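Local coordinates for putative endonuclease/exonuclease/phosphatase family protein (PDB 3MPR) that probably acts as a metal-dependent nuclease or related phosphoester hydrolase of the DNase I-like endonuclease/exonuclease/phosphatase family, at residues F156-Q159 against E160-E164. Residues are numbered along the deposited sequence; the frame is centred on the assembly and turned at random.
Sequences FLVQ and EKMKE. With ACY (acetic acid), chain F.
Glu160 and Phe156 meet one turn apart near the end of helix 148-164, the crossover helix of a beta-alpha-beta unit between strands 135-142 and 173-178; the helix as a whole illustrates how an amphipathic helix divides its work. Glu160 N hydrogen-bonds to Phe156 O at 2.9 Å; a water donates both to that carbonyl and to Glu160 OE2, so Phe156 O accepts two hydrogen bonds. Lys161 N repeats the pattern on Leu157 O, at 2.9 Å, while its side chain runs alongside Leu157 and points the same way, Lys161 CG lying 4.2 Å from Leu157 CD1. A bend at chi2 (-70°) turns its ammonium toward Glu164, Lys161 NZ standing 2.9 Å from Glu164 OE2 and donating to OXT of an acetic acid, probably from crystallisation, at 2.7 Å. With an alanine here, the Glu164 carboxylate is likely to lose this salt-bridge mate and Leu157 CD1 the methylenes alongside it. On the buried side, selenomethionine Met162 hydrogen-bonds through its backbone N to Val158 O; Val158 packs on Leu141, and Met162, in the modelled conformer, on Phe139 and Leu175. Lys163, on the solvent side, reaches back one turn to form a salt bridge: Lys163 NZ meets Glu160 OE2 at 2.8 Å from the syn side, 29° out of the carboxylate plane.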
loop_
_atom_site.group_PDB
_atom_site.type_symbol
_atom_site.label_atom_id
_atom_site.label_comp_id
_atom_site.label_asym_id
_atom_site.label_seq_id
_atom_site.Cartn_x
_atom_site.Cartn_y
_atom_site.Cartn_z
ATOM N N PHE A 156 -16.434 23.952 -14.184
ATOM C CA PHE A 156 -16.573 24.218 -15.616
ATOM C C PHE A 156 -15.394 24.977 -16.224
ATOM O O PHE A 156 -15.046 24.763 -17.377
ATOM C CB PHE A 156 -17.918 24.889 -15.914
ATOM C CG PHE A 156 -19.085 23.973 -15.694
ATOM C CD1 PHE A 156 -19.288 22.890 -16.533
ATOM C CD2 PHE A 156 -19.943 24.162 -14.625
ATOM C CE1 PHE A 156 -20.343 22.027 -16.325
ATOM C CE2 PHE A 156 -20.999 23.298 -14.409
ATOM C CZ PHE A 156 -21.200 22.234 -15.260
ATOM N N LEU A 157 -14.761 25.838 -15.436
ATOM C CA LEU A 157 -13.549 26.521 -15.887
ATOM C C LEU A 157 -12.429 25.507 -16.107
ATOM O O LEU A 157 -11.678 25.577 -17.079
ATOM C CB LEU A 157 -13.116 27.561 -14.860
ATOM C CG LEU A 157 -11.695 28.120 -14.988
ATOM C CD1 LEU A 157 -11.495 28.835 -16.323
ATOM C CD2 LEU A 157 -11.388 29.060 -13.818
ATOM N N VAL A 158 -12.317 24.545 -15.200
ATOM C CA VAL A 158 -11.306 23.517 -15.377
ATOM C C VAL A 158 -11.553 22.736 -16.663
ATOM O O VAL A 158 -10.628 22.488 -17.436
ATOM C CB VAL A 158 -11.190 22.600 -14.140
ATOM C CG1 VAL A 158 -10.361 21.375 -14.471
ATOM C CG2 VAL A 158 -10.565 23.376 -12.987
ATOM N N GLN A 159 -12.807 22.379 -16.918
ATOM C CA GLN A 159 -13.126 21.663 -18.142
ATOM C C GLN A 159 -12.841 22.527 -19.394
ATOM O O GLN A 159 -12.412 22.020 -20.413
ATOM C CB GLN A 159 -14.568 21.160 -18.097
ATOM C CG GLN A 159 -14.767 20.088 -17.024
ATOM C CD GLN A 159 -16.222 19.824 -16.700
ATOM O OE1 GLN A 159 -16.667 20.034 -15.569
ATOM N NE2 GLN A 159 -16.965 19.340 -17.683
ATOM N N GLU A 160 -13.054 23.833 -19.314
ATOM C CA GLU A 160 -12.666 24.692 -20.440
ATOM C C GLU A 160 -11.146 24.695 -20.661
ATOM O O GLU A 160 -10.677 24.618 -21.796
ATOM C CB GLU A 160 -13.200 26.106 -20.271
ATOM C CG GLU A 160 -14.721 26.199 -20.411
ATOM C CD GLU A 160 -15.224 25.753 -21.788
ATOM O OE1 GLU A 160 -15.048 26.510 -22.769
ATOM O OE2 GLU A 160 -15.794 24.643 -21.890
ATOM N N LYS A 161 -10.377 24.765 -19.577
ATOM C CA LYS A 161 -8.921 24.723 -19.674
ATOM C C LYS A 161 -8.406 23.383 -20.193
ATOM O O LYS A 161 -7.383 23.328 -20.868
ATOM C CB LYS A 161 -8.260 25.069 -18.320
ATOM C CG LYS A 161 -8.427 26.533 -17.919
ATOM C CD LYS A 161 -7.596 27.474 -18.809
ATOM C CE LYS A 161 -7.948 28.937 -18.531
ATOM N NZ LYS A 161 -7.125 29.891 -19.332
HETATM N N MSE A 162 -9.106 22.291 -19.877
HETATM C CA MSE A 162 -8.708 20.983 -20.383
HETATM C C MSE A 162 -8.714 20.972 -21.899
HETATM O O MSE A 162 -7.846 20.372 -22.526
HETATM C CB MSE A 162 -9.641 19.897 -19.864
HETATM C CG MSE A 162 -9.461 19.626 -18.393
HETATM SE SE MSE A 162 -10.629 18.181 -17.844
HETATM C CE MSE A 162 -9.727 17.749 -16.153
ATOM N N LYS A 163 -9.698 21.642 -22.490
ATOM C CA LYS A 163 -9.766 21.750 -23.941
ATOM C C LYS A 163 -8.739 22.769 -24.451
ATOM O O LYS A 163 -7.988 22.489 -25.381
ATOM C CB LYS A 163 -11.188 22.125 -24.393
ATOM C CG LYS A 163 -12.181 20.978 -24.284
ATOM C CD LYS A 163 -13.597 21.412 -24.648
ATOM C CE LYS A 163 -14.209 22.286 -23.570
ATOM N NZ LYS A 163 -15.620 22.648 -23.884
ATOM N N GLU A 164 -8.692 23.937 -23.822
ATOM C CA GLU A 164 -7.811 25.013 -24.288
ATOM C C GLU A 164 -6.362 24.541 -24.311
ATOM O O GLU A 164 -5.635 24.775 -25.283
ATOM C CB GLU A 164 -7.958 26.239 -23.386
ATOM C CG GLU A 164 -7.007 27.387 -23.681
ATOM C CD GLU A 164 -7.251 28.573 -22.757
ATOM O OE1 GLU A 164 -8.346 29.177 -22.824
ATOM O OE2 GLU A 164 -6.351 28.898 -21.956
HETATM C C ACY F . -6.749 33.055 -19.225
HETATM O O ACY F . -6.099 32.676 -20.243
HETATM O OXT ACY F . -7.627 32.390 -18.602
HETATM C CH3 ACY F . -6.463 34.421 -18.701
HETATM O O HOH W 1 -16.970 23.910 -19.390
#